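Local structure of minor capsid protein (Cafeteriavirus-dependent mavirus, 6G42) at residues F142-T147 and N167-D172; D129-S134 and E148-G153; H71-G76 and R163-S168; G101-Y104 and D108-T111; D83-V88 and F155-D160. The protein probably builds the pentameric penton capsomers of the mavirus capsid, its chain combining a single jelly-roll with further beta structure. All coordinates share one frame; numbering follows the deposited sequence.

How the interactions relate
From the N terminus, 71-76 opens interaction 3 and 83-88 opens interaction 5. Interaction 4 closes a short turn from 101-104 into the start of helix 106-120. Segment 129-134 opens interaction 2 and 142-147 opens interaction 1; interaction 2 closes first, on helix 148-153, so the two cross. Interaction 5 closes next on strand 154-158, also crossing interaction 1, and interaction 3 ends on helix 160-165 and the loop after it. Interaction 5 lies within the span of interaction 3, and interactions 2 and 4 within both. That loop, shared through N167 and S168, leads into the close of interaction 1. Together they tie the five-stranded sheet, the three-stranded sheet and the helices into one unit.

Interaction 1: F142-T147 and N167-D172; sequences FEITTT and NSFEFD
The phenyl ring of F169 pushes up against strand 141-145, meeting the side chain of I144 and the backbone of F142. From I144 it is the terminal methyl that does the work: CD1 sits over one face of the ring, 4.1 Å from the F169 ring centroid and 24° off the normal, a CH-pi contact displaced toward the rim. F169 CE1 and CZ both lie 3.9 Å from I144 CD1. The I144 branch gets there because CG1 stands anti to the carbonyl carbon (chi1 -67°) and CD1 then runs on extended. At the far end of the ring, F169 CZ comes 3.4 Å from the carbonyl O of F142, approached obliquely, with F142 CB looser at 4.5 Å from the same CZ. Strand 141-145 is the middle strand of a three-stranded antiparallel sheet, whereas F169 belongs to the loop that carries the chain from helix 160-165 to strand 171-173, an outermost strand of the neighbouring five-stranded sheet; the ring packs the loop that leads into one sheet against a strand of the other. With CG anti to its carbonyl carbon (chi1 -72°), F169 sends the ring toward that strand. The ring of F142 turns away from F169 and meets F166 edge-to-face instead, while I144 also packs on V181 and F133. Next along from F169, E170 OE1 forms a salt bridge with K137 NZ of the second subunit.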
# COMPACT_ATOMS: atom_id res chain seq x y z
N PHE C 142 8.86 21.33 10.03
CA PHE C 142 9.38 22.50 10.74
C PHE C 142 8.49 23.71 10.48
O PHE C 142 7.96 23.87 9.38
CB PHE C 142 10.82 22.78 10.32
CG PHE C 142 11.80 21.75 10.78
CD1 PHE C 142 12.01 20.59 10.04
CD2 PHE C 142 12.52 21.92 11.96
CE1 PHE C 142 12.91 19.62 10.47
CE2 PHE C 142 13.43 20.96 12.39
CZ PHE C 142 13.62 19.80 11.64
N GLU C 143 8.35 24.54 11.51
CA GLU C 143 7.47 25.72 11.47
C GLU C 143 8.24 26.99 11.83
O GLU C 143 9.17 26.95 12.64
CB GLU C 143 6.32 25.55 12.47
CG GLU C 143 5.44 24.34 12.23
CD GLU C 143 4.28 24.27 13.20
OE1 GLU C 143 4.50 24.40 14.42
OE2 GLU C 143 3.14 24.05 12.74
N ILE C 144 7.82 28.11 11.24
CA ILE C 144 8.33 29.43 11.58
C ILE C 144 7.15 30.25 12.10
O ILE C 144 6.15 30.41 11.40
CB ILE C 144 8.98 30.14 10.37
CG1 ILE C 144 10.27 29.41 9.96
CG2 ILE C 144 9.32 31.59 10.69
CD1 ILE C 144 10.69 29.65 8.53
N THR C 145 7.28 30.74 13.33
CA THR C 145 6.27 31.59 13.97
C THR C 145 6.74 33.04 13.97
O THR C 145 7.91 33.32 14.28
CB THR C 145 5.96 31.12 15.40
OG1 THR C 145 5.51 29.76 15.36
CG2 THR C 145 4.87 31.98 16.05
N THR C 146 5.83 33.96 13.64
CA THR C 146 6.14 35.37 13.42
C THR C 146 4.97 36.29 13.77
O THR C 146 3.81 35.88 13.72
CB THR C 146 6.53 35.63 11.94
OG1 THR C 146 5.69 34.86 11.07
CG2 THR C 146 7.98 35.27 11.68
N THR C 147 5.29 37.53 14.13
CA THR C 147 4.29 38.60 14.31
C THR C 147 4.10 39.36 13.00
O THR C 147 4.94 39.29 12.10
CB THR C 147 4.71 39.61 15.40
OG1 THR C 147 5.94 40.25 15.03
CG2 THR C 147 4.87 38.92 16.75
N ASN C 167 13.42 22.69 1.80
CA ASN C 167 12.91 23.12 0.48
C ASN C 167 11.40 23.37 0.36
O ASN C 167 10.98 24.17 -0.47
CB ASN C 167 13.31 22.10 -0.60
CG ASN C 167 12.78 20.70 -0.32
OD1 ASN C 167 11.62 20.40 -0.59
ND2 ASN C 167 13.64 19.83 0.21
N SER C 168 10.61 22.70 1.19
CA SER C 168 9.15 22.82 1.13
C SER C 168 8.54 24.14 1.68
O SER C 168 7.33 24.32 1.63
CB SER C 168 8.51 21.61 1.83
OG SER C 168 9.13 21.37 3.08
N PHE C 169 9.38 25.05 2.21
CA PHE C 169 8.98 26.45 2.41
C PHE C 169 8.93 27.16 1.05
O PHE C 169 9.52 26.70 0.07
CB PHE C 169 9.97 27.19 3.32
CG PHE C 169 9.90 26.77 4.77
CD1 PHE C 169 8.80 27.12 5.56
CD2 PHE C 169 10.95 26.06 5.36
CE1 PHE C 169 8.74 26.74 6.89
CE2 PHE C 169 10.89 25.68 6.70
CZ PHE C 169 9.78 26.03 7.46
N GLU C 170 8.22 28.29 1.00
CA GLU C 170 8.18 29.13 -0.21
C GLU C 170 9.37 30.10 -0.21
O GLU C 170 9.57 30.84 0.76
CB GLU C 170 6.86 29.91 -0.30
CG GLU C 170 6.59 30.50 -1.68
CD GLU C 170 5.32 31.35 -1.74
OE1 GLU C 170 4.48 31.28 -0.82
OE2 GLU C 170 5.17 32.11 -2.73
N PHE C 171 10.16 30.08 -1.29
CA PHE C 171 11.40 30.85 -1.38
C PHE C 171 11.37 31.92 -2.47
O PHE C 171 10.56 31.86 -3.40
CB PHE C 171 12.60 29.92 -1.59
CG PHE C 171 12.95 29.12 -0.37
CD1 PHE C 171 13.73 29.68 0.64
CD2 PHE C 171 12.48 27.83 -0.20
CE1 PHE C 171 14.05 28.95 1.78
CE2 PHE C 171 12.80 27.09 0.93
CZ PHE C 171 13.58 27.65 1.92
N ASP C 172 12.28 32.89 -2.34
CA ASP C 172 12.47 33.98 -3.30
C ASP C 172 13.95 34.35 -3.32
O ASP C 172 14.46 34.93 -2.36
CB ASP C 172 11.60 35.19 -2.91
CG ASP C 172 11.22 36.05 -4.11
OD1 ASP C 172 12.12 36.63 -4.75
OD2 ASP C 172 10.00 36.15 -4.40

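Interaction 2: D129-S134 and E148-G153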
# COMPACT_ATOMS: atom_id res chain seq x y z
N ASP C 129 9.11 40.72 18.58
CA ASP C 129 9.04 40.40 17.14
C ASP C 129 10.13 39.42 16.65
O ASP C 129 10.26 39.20 15.45
CB ASP C 129 9.10 41.70 16.32
CG ASP C 129 7.93 42.64 16.62
OD1 ASP C 129 6.99 42.24 17.34
OD2 ASP C 129 7.96 43.78 16.13
N ILE C 130 10.89 38.84 17.58
CA ILE C 130 11.92 37.85 17.24
C ILE C 130 11.21 36.57 16.75
O ILE C 130 10.35 36.05 17.45
CB ILE C 130 12.86 37.54 18.43
CG1 ILE C 130 13.65 38.81 18.80
CG2 ILE C 130 13.81 36.38 18.11
CD1 ILE C 130 14.63 38.68 19.95
N PRO C 131 11.57 36.08 15.54
CA PRO C 131 10.93 34.87 15.00
C PRO C 131 11.38 33.57 15.68
O PRO C 131 12.53 33.47 16.12
CB PRO C 131 11.33 34.89 13.52
CG PRO C 131 12.60 35.65 13.47
CD PRO C 131 12.54 36.65 14.59
N VAL C 132 10.47 32.60 15.76
CA VAL C 132 10.74 31.29 16.38
C VAL C 132 10.73 30.17 15.33
O VAL C 132 9.68 29.84 14.77
CB VAL C 132 9.72 30.95 17.49
CG1 VAL C 132 10.05 29.61 18.15
CG2 VAL C 132 9.68 32.06 18.54
N PHE C 133 11.90 29.59 15.08
CA PHE C 133 12.03 28.37 14.27
C PHE C 133 11.86 27.17 15.21
O PHE C 133 12.45 27.15 16.29
CB PHE C 133 13.40 28.34 13.58
CG PHE C 133 13.53 27.27 12.53
CD1 PHE C 133 13.98 26.00 12.86
CD2 PHE C 133 13.21 27.53 11.20
CE1 PHE C 133 14.10 25.01 11.89
CE2 PHE C 133 13.34 26.55 10.23
CZ PHE C 133 13.78 25.28 10.58
N SER C 134 11.06 26.19 14.80
CA SER C 134 10.80 25.00 15.62
C SER C 134 10.45 23.77 14.79
O SER C 134 10.26 23.86 13.58
CB SER C 134 9.67 25.28 16.62
OG SER C 134 8.41 25.37 15.96
N GLU C 148 2.98 40.08 12.92
CA GLU C 148 2.63 40.85 11.71
C GLU C 148 3.60 42.01 11.45
O GLU C 148 3.91 42.31 10.29
CB GLU C 148 1.19 41.37 11.80
CG GLU C 148 0.74 42.18 10.58
CD GLU C 148 -0.77 42.20 10.36
OE1 GLU C 148 -1.54 41.92 11.31
OE2 GLU C 148 -1.19 42.51 9.23
N ASN C 149 4.06 42.65 12.52
CA ASN C 149 5.02 43.76 12.42
C ASN C 149 6.38 43.32 11.86
O ASN C 149 7.02 44.09 11.13
CB ASN C 149 5.18 44.42 13.80
CG ASN C 149 6.02 45.69 13.76
OD1 ASN C 149 6.03 46.42 12.77
ND2 ASN C 149 6.72 45.97 14.85
N PHE C 150 6.82 42.11 12.20
CA PHE C 150 8.06 41.53 11.66
C PHE C 150 7.96 41.29 10.15
O PHE C 150 8.89 41.62 9.41
CB PHE C 150 8.41 40.21 12.37
CG PHE C 150 9.69 39.58 11.86
CD1 PHE C 150 9.67 38.70 10.78
CD2 PHE C 150 10.91 39.87 12.45
CE1 PHE C 150 10.85 38.12 10.31
CE2 PHE C 150 12.09 39.29 11.98
CZ PHE C 150 12.05 38.42 10.91
N ARG C 151 6.85 40.71 9.72
CA ARG C 151 6.62 40.39 8.30
C ARG C 151 6.56 41.62 7.39
O ARG C 151 7.00 41.56 6.24
CB ARG C 151 5.33 39.58 8.14
CG ARG C 151 5.46 38.12 8.54
CD ARG C 151 4.10 37.44 8.57
NE ARG C 151 3.46 37.52 9.89
CZ ARG C 151 2.15 37.39 10.12
NH1 ARG C 151 1.28 37.18 9.14
NH2 ARG C 151 1.69 37.47 11.37
N ASN C 152 6.02 42.72 7.91
CA ASN C 152 6.03 44.01 7.21
C ASN C 152 7.44 44.60 7.13
O ASN C 152 7.84 45.14 6.10
CB ASN C 152 5.09 45.02 7.89
CG ASN C 152 3.62 44.65 7.73
OD1 ASN C 152 3.16 44.33 6.63
ND2 ASN C 152 2.86 44.70 8.83
N GLY C 153 8.19 44.48 8.23
CA GLY C 153 9.55 45.02 8.32
C GLY C 153 10.62 44.20 7.62
O GLY C 153 11.32 44.71 6.74
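P131 overlaps the outer end of the F150 ring, its CD 3.7 Å from F150 CE2 and its CG 3.8 Å from F150 CZ, and the two side chains cross at about a right angle. This joins the approach to a beta hairpin, strands 132-136 and 141-145, to the short helix 148-153 that follows the hairpin in the chain. F150 projects from the helix toward P131; its CG is anti to the backbone N (chi1 -179°), which carries the ring out from the helix to the proline. P131 CB also lies over a face of the ring, and both residues pack in turn on I156 of strand 154-158. Nearer the helix, the carbonyl O of D129 lies 3.1 Å from F150 CD2, oblique to the ring, so one polar backbone atom borders the apolar patch. The carboxylate of D129 reaches the start of the helix only through weak bonds. T147 is the N-cap residue, and its OG1 makes weak hydrogen bonds to F150 N and to D129 OD1, which puts the aspartate in the second shell of the cap. The other carboxylate oxygen is used across the contact. N149 ND2 donates to D129 OD2 over 2.8 Å, but the bond is weak, bent to 129° at the hydrogen, with the amide and carboxylate planes 84° apart.

Interaction 3: H71-G76 and R163-S168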
# COMPACT_ATOMS: atom_id res chain seq x y z
N HIS C 71 26.73 19.48 6.81
CA HIS C 71 25.91 20.65 6.45
C HIS C 71 26.60 21.96 6.83
O HIS C 71 27.24 22.05 7.88
CB HIS C 71 24.55 20.58 7.14
CG HIS C 71 23.88 19.24 7.05
ND1 HIS C 71 23.02 18.90 6.04
CD2 HIS C 71 23.96 18.16 7.87
CE1 HIS C 71 22.59 17.66 6.23
NE2 HIS C 71 23.14 17.19 7.33
N ASP C 72 26.46 22.98 5.98
CA ASP C 72 26.98 24.33 6.23
C ASP C 72 25.84 25.34 6.19
O ASP C 72 25.67 26.06 5.20
CB ASP C 72 28.06 24.70 5.20
CG ASP C 72 29.28 23.79 5.26
OD1 ASP C 72 29.78 23.51 6.37
OD2 ASP C 72 29.74 23.37 4.18
N TYR C 73 25.06 25.38 7.26
CA TYR C 73 23.88 26.25 7.32
C TYR C 73 24.25 27.68 7.71
O TYR C 73 25.22 27.90 8.43
CB TYR C 73 22.83 25.69 8.30
CG TYR C 73 22.21 24.34 7.94
CD1 TYR C 73 22.20 23.85 6.62
CD2 TYR C 73 21.58 23.57 8.92
CE1 TYR C 73 21.63 22.63 6.31
CE2 TYR C 73 21.00 22.35 8.62
CZ TYR C 73 21.03 21.88 7.31
OH TYR C 73 20.46 20.66 7.01
N GLN C 74 23.45 28.63 7.22
CA GLN C 74 23.54 30.04 7.59
C GLN C 74 22.16 30.68 7.50
O GLN C 74 21.49 30.56 6.47
CB GLN C 74 24.45 30.83 6.66
CG GLN C 74 25.93 30.49 6.73
CD GLN C 74 26.79 31.41 5.86
OE1 GLN C 74 26.39 32.52 5.50
NE2 GLN C 74 28.00 30.94 5.53
N VAL C 75 21.74 31.35 8.57
CA VAL C 75 20.54 32.20 8.54
C VAL C 75 20.94 33.67 8.42
O VAL C 75 22.11 34.02 8.56
CB VAL C 75 19.60 31.99 9.76
CG1 VAL C 75 18.99 30.60 9.72
CG2 VAL C 75 20.31 32.23 11.09
N GLY C 76 19.95 34.51 8.13
CA GLY C 76 20.17 35.95 8.00
C GLY C 76 18.88 36.74 8.10
O GLY C 76 17.79 36.16 8.13
N ARG C 163 18.23 26.17 2.25
CA ARG C 163 17.27 26.14 1.14
C ARG C 163 16.92 24.71 0.72
O ARG C 163 15.76 24.34 0.66
CB ARG C 163 17.84 26.92 -0.05
CG ARG C 163 17.10 26.81 -1.37
CD ARG C 163 15.77 27.54 -1.33
NE ARG C 163 15.22 27.69 -2.68
CZ ARG C 163 14.33 26.88 -3.26
NH1 ARG C 163 13.85 25.80 -2.64
NH2 ARG C 163 13.92 27.16 -4.49
N VAL C 164 17.95 23.92 0.43
CA VAL C 164 17.76 22.56 -0.08
C VAL C 164 17.12 21.65 0.98
O VAL C 164 16.11 20.99 0.70
CB VAL C 164 19.09 21.95 -0.62
CG1 VAL C 164 18.91 20.50 -1.04
CG2 VAL C 164 19.56 22.74 -1.83
N ASP C 165 17.69 21.64 2.18
CA ASP C 165 17.22 20.73 3.24
C ASP C 165 15.87 21.12 3.86
O ASP C 165 15.22 20.27 4.46
CB ASP C 165 18.29 20.55 4.31
CG ASP C 165 19.49 19.74 3.82
OD1 ASP C 165 19.50 19.28 2.65
OD2 ASP C 165 20.43 19.55 4.61
N PHE C 166 15.47 22.38 3.71
CA PHE C 166 14.12 22.83 4.11
C PHE C 166 13.37 23.43 2.91
O PHE C 166 12.75 24.49 2.99
CB PHE C 166 14.20 23.80 5.29
CG PHE C 166 14.95 23.26 6.47
CD1 PHE C 166 16.33 23.40 6.57
CD2 PHE C 166 14.29 22.58 7.49
CE1 PHE C 166 17.03 22.89 7.65
CE2 PHE C 166 14.98 22.08 8.58
CZ PHE C 166 16.35 22.23 8.66
N ASN C 167 13.42 22.69 1.80
CA ASN C 167 12.91 23.12 0.48
C ASN C 167 11.40 23.37 0.36
O ASN C 167 10.98 24.17 -0.47
CB ASN C 167 13.31 22.10 -0.60
CG ASN C 167 12.78 20.70 -0.32
OD1 ASN C 167 11.62 20.40 -0.59
ND2 ASN C 167 13.64 19.83 0.21
N SER C 168 10.61 22.70 1.19
CA SER C 168 9.15 22.82 1.13
C SER C 168 8.54 24.14 1.68
O SER C 168 7.33 24.32 1.63
CB SER C 168 8.51 21.61 1.83
OG SER C 168 9.13 21.37 3.08
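D165, in the last turn of helix 160-165, is the first residue of 163-168 to meet the other segment, taking the phenol of Y73 on its carboxylate. Y73 OH donates to D165 OD2 at 2.6 Å, and the oxygen receives it on its anti lone pair, the one away from its twin. The acceptor lies in the plane of the tyrosine ring, at its edge, while the carboxylate plane stands 86° to that ring. H71 ND1 also approaches D165 OD2, at 3.0 Å. The other oxygen, OD1, is held by a salt bridge to K60 NZ of the second subunit, so a buried carboxylate probably has its charge well compensated. F166, the first residue to leave helical geometry, comes next. With CG anti to its carbonyl carbon (chi1 -55°), it turns its ring edge to the face of Y73, an offset edge-to-face pair with centroids 6.0 Å apart and planes at 65°; the nearest atoms are F166 CE1 and Y73 CE2. N167 then folds back on the helix end, its ND2 bonded to V164 O at 2.8 Å. As a whole, the contact fixes the loop leading into strand 74-79 against the C-terminal end of helix 160-165, while the ring of F166 reaches on to I113 of helix 106-120.

Interaction 4: G101-Y104 and D108-T111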
# COMPACT_ATOMS: atom_id res chain seq x y z
N GLY C 101 29.79 12.76 16.67
CA GLY C 101 29.41 13.84 15.73
C GLY C 101 27.95 13.89 15.30
O GLY C 101 27.62 14.55 14.31
N TYR C 102 27.07 13.23 16.06
CA TYR C 102 25.66 13.03 15.70
C TYR C 102 24.70 13.69 16.69
O TYR C 102 25.05 13.94 17.84
CB TYR C 102 25.32 11.54 15.67
CG TYR C 102 26.01 10.72 14.59
CD1 TYR C 102 25.71 10.91 13.24
CD2 TYR C 102 26.94 9.73 14.92
CE1 TYR C 102 26.33 10.15 12.25
CE2 TYR C 102 27.56 8.97 13.95
CZ TYR C 102 27.26 9.18 12.62
OH TYR C 102 27.89 8.41 11.67
N MET C 103 23.48 13.94 16.22
CA MET C 103 22.34 14.33 17.06
C MET C 103 21.22 13.31 16.85
O MET C 103 21.21 12.59 15.86
CB MET C 103 21.85 15.73 16.72
CG MET C 103 22.85 16.83 17.06
SD MET C 103 22.54 18.38 16.19
CE MET C 103 20.94 18.82 16.88
N TYR C 104 20.28 13.26 17.79
CA TYR C 104 19.29 12.17 17.88
C TYR C 104 17.82 12.62 17.98
O TYR C 104 16.95 11.80 18.28
CB TYR C 104 19.67 11.26 19.06
CG TYR C 104 20.97 10.51 18.83
CD1 TYR C 104 22.20 11.11 19.09
CD2 TYR C 104 20.96 9.21 18.34
CE1 TYR C 104 23.39 10.43 18.87
CE2 TYR C 104 22.15 8.52 18.11
CZ TYR C 104 23.36 9.13 18.38
OH TYR C 104 24.53 8.44 18.15
N ASP C 108 15.88 19.21 18.60
CA ASP C 108 17.19 19.83 18.85
C ASP C 108 17.79 20.50 17.61
O ASP C 108 18.47 21.52 17.73
CB ASP C 108 18.19 18.79 19.38
CG ASP C 108 17.85 18.28 20.77
OD1 ASP C 108 17.29 19.05 21.59
OD2 ASP C 108 18.15 17.10 21.05
N VAL C 109 17.55 19.92 16.44
CA VAL C 109 17.97 20.53 15.17
C VAL C 109 17.23 21.86 14.98
O VAL C 109 17.83 22.85 14.54
CB VAL C 109 17.76 19.57 13.97
CG1 VAL C 109 18.00 20.26 12.64
CG2 VAL C 109 18.69 18.38 14.10
N GLY C 110 15.95 21.88 15.33
CA GLY C 110 15.13 23.10 15.32
C GLY C 110 15.58 24.15 16.32
O GLY C 110 15.72 25.32 15.96
N THR C 111 15.81 23.72 17.56
CA THR C 111 16.32 24.59 18.63
C THR C 111 17.63 25.28 18.22
O THR C 111 17.76 26.50 18.37
CB THR C 111 16.52 23.81 19.94
OG1 THR C 111 15.28 23.20 20.34
CG2 THR C 111 17.00 24.71 21.08
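M103 brings its terminal methyl against D108 and V109 at the start of helix 106-120, and the apolar part of the contact is built on that one carbon. M103 CE sits 3.6 Å from V109 CG2 and 3.7 Å from D108 CB. The thioether chain leaves the backbone with CG beside the M103 N, runs on extended through chi2, and bends at its last torsion (chi3 64°), which turns the methyl in toward the helix. On the receiving side, V109 holds CG1 anti to its backbone N, and this sets the other methyl, CG2, next to that nitrogen where the methionine arrives. The two side chains meet obliquely. F93 also packs on M103, and F66 on V109.

The second kind of contact is between methyl and main chain: M103 CE lies 3.6 Å from both D108 C and V109 N, covering the peptide bond between these residues in the early helix. No hydrogen bond passes between the two segments. Polar bonds instead fix the loop on its own side. M103 pairs through its backbone with L65 and F66, D98 OD1 accepts from Y102 N, and Y102 OH bonds to D281 OD2 of strand 272-281.

Since dispersion carries the join, it prescribes little direction. The carboxylate of D108 stands farther off, with D108 CG 5.0 Å from M103 CE, so the aspartate side chain offers its CB to the methyl.

Interaction 5: D83-V88 and F155-D160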
# COMPACT_ATOMS: atom_id res chain seq x y z
N ASP C 83 16.44 47.89 2.32
CA ASP C 83 16.58 46.93 1.21
C ASP C 83 18.00 46.32 1.17
O ASP C 83 18.59 46.15 0.10
CB ASP C 83 16.19 47.58 -0.14
CG ASP C 83 15.66 46.57 -1.15
OD1 ASP C 83 14.73 45.82 -0.82
OD2 ASP C 83 16.18 46.55 -2.29
N GLU C 84 18.50 45.99 2.36
CA GLU C 84 19.88 45.52 2.55
C GLU C 84 19.93 44.38 3.57
O GLU C 84 19.03 44.23 4.41
CB GLU C 84 20.76 46.67 3.04
CG GLU C 84 21.06 47.75 2.01
CD GLU C 84 22.32 47.49 1.21
OE1 GLU C 84 22.50 46.35 0.74
OE2 GLU C 84 23.13 48.42 1.04
N ILE C 85 21.00 43.58 3.50
CA ILE C 85 21.27 42.52 4.47
C ILE C 85 21.74 43.17 5.77
O ILE C 85 22.67 43.98 5.76
CB ILE C 85 22.36 41.54 3.96
CG1 ILE C 85 21.89 40.81 2.69
CG2 ILE C 85 22.73 40.51 5.04
CD1 ILE C 85 23.02 40.22 1.87
N MET C 86 21.10 42.82 6.88
CA MET C 86 21.45 43.34 8.20
C MET C 86 22.50 42.48 8.91
O MET C 86 23.45 43.01 9.48
CB MET C 86 20.21 43.48 9.08
CG MET C 86 19.19 44.45 8.51
SD MET C 86 18.43 45.49 9.77
CE MET C 86 17.45 44.27 10.62
N GLY C 87 22.32 41.16 8.87
CA GLY C 87 23.26 40.23 9.49
C GLY C 87 23.15 38.81 8.96
O GLY C 87 22.11 38.42 8.44
N VAL C 88 24.25 38.06 9.09
CA VAL C 88 24.33 36.65 8.71
C VAL C 88 25.22 35.92 9.73
O VAL C 88 26.29 36.42 10.10
CB VAL C 88 24.91 36.48 7.28
CG1 VAL C 88 25.17 35.01 6.95
CG2 VAL C 88 23.98 37.07 6.24
N PHE C 155 12.58 40.08 6.52
CA PHE C 155 12.51 38.70 6.06
C PHE C 155 13.52 37.84 6.81
O PHE C 155 14.46 38.35 7.42
CB PHE C 155 12.85 38.61 4.57
CG PHE C 155 11.72 38.95 3.65
CD1 PHE C 155 10.51 38.25 3.72
CD2 PHE C 155 11.88 39.91 2.65
CE1 PHE C 155 9.47 38.55 2.85
CE2 PHE C 155 10.85 40.21 1.78
CZ PHE C 155 9.64 39.52 1.87
N ILE C 156 13.32 36.52 6.74
CA ILE C 156 14.32 35.54 7.17
C ILE C 156 15.01 35.01 5.91
O ILE C 156 14.35 34.71 4.92
CB ILE C 156 13.68 34.36 7.94
CG1 ILE C 156 13.01 34.86 9.22
CG2 ILE C 156 14.73 33.30 8.28
CD1 ILE C 156 12.03 33.87 9.83
N MET C 157 16.34 34.90 5.97
CA MET C 157 17.17 34.42 4.86
C MET C 157 17.70 33.03 5.16
O MET C 157 18.14 32.77 6.27
CB MET C 157 18.38 35.34 4.65
CG MET C 157 18.07 36.75 4.20
SD MET C 157 19.48 37.85 4.45
CE MET C 157 20.72 37.11 3.39
N PHE C 158 17.67 32.16 4.15
CA PHE C 158 18.26 30.81 4.21
C PHE C 158 19.32 30.75 3.11
O PHE C 158 19.05 31.11 1.96
CB PHE C 158 17.20 29.74 3.88
CG PHE C 158 16.33 29.32 5.05
CD1 PHE C 158 16.03 30.16 6.12
CD2 PHE C 158 15.75 28.05 5.04
CE1 PHE C 158 15.21 29.74 7.16
CE2 PHE C 158 14.93 27.63 6.07
CZ PHE C 158 14.66 28.48 7.14
N ASN C 159 20.52 30.28 3.45
CA ASN C 159 21.56 30.01 2.43
C ASN C 159 21.23 28.72 1.67
O ASN C 159 20.23 28.06 1.97
CB ASN C 159 22.97 29.98 3.05
CG ASN C 159 23.25 28.74 3.87
OD1 ASN C 159 22.34 28.14 4.44
ND2 ASN C 159 24.52 28.37 3.96
N ASP C 160 22.06 28.35 0.70
CA ASP C 160 21.72 27.26 -0.22
C ASP C 160 21.62 25.86 0.43
O ASP C 160 20.84 25.03 -0.03
CB ASP C 160 22.67 27.21 -1.41
CG ASP C 160 22.10 26.43 -2.59
OD1 ASP C 160 20.91 26.63 -2.93
OD2 ASP C 160 22.85 25.61 -3.18
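In the five-stranded antiparallel sheet, strands 84-90 and 154-158 lie on either side of strand 74-79, and this contact reaches across that intervening strand. M157 makes the span. Its methyl, CE, comes 3.9 Å from I85 CG1 and 4.2 Å from I85 CD1, and more loosely 4.3 Å from V88 CG2. The methionine is extended as far as SD and then bends (chi3 62°), turning the methyl onto I85; the two side chains cross at about a right angle. On the way over, M157 SD passes 4.1 Å from G76 CA, a place on the intervening strand where no side chain stands in its path. I85 and V88, three residues apart, would fall on opposite faces of a regular strand; here M86 and G87 both bond to I77 through their backbones, consistent with a classic beta bulge, and both side chains can meet the same methyl. Y178 also packs against M157 and V88. The contact is purely apolar, without a hydrogen bond between the segments: the strands are held in the sheet by their bonds to 74-79, and a flexible thioether fills in over one face of it.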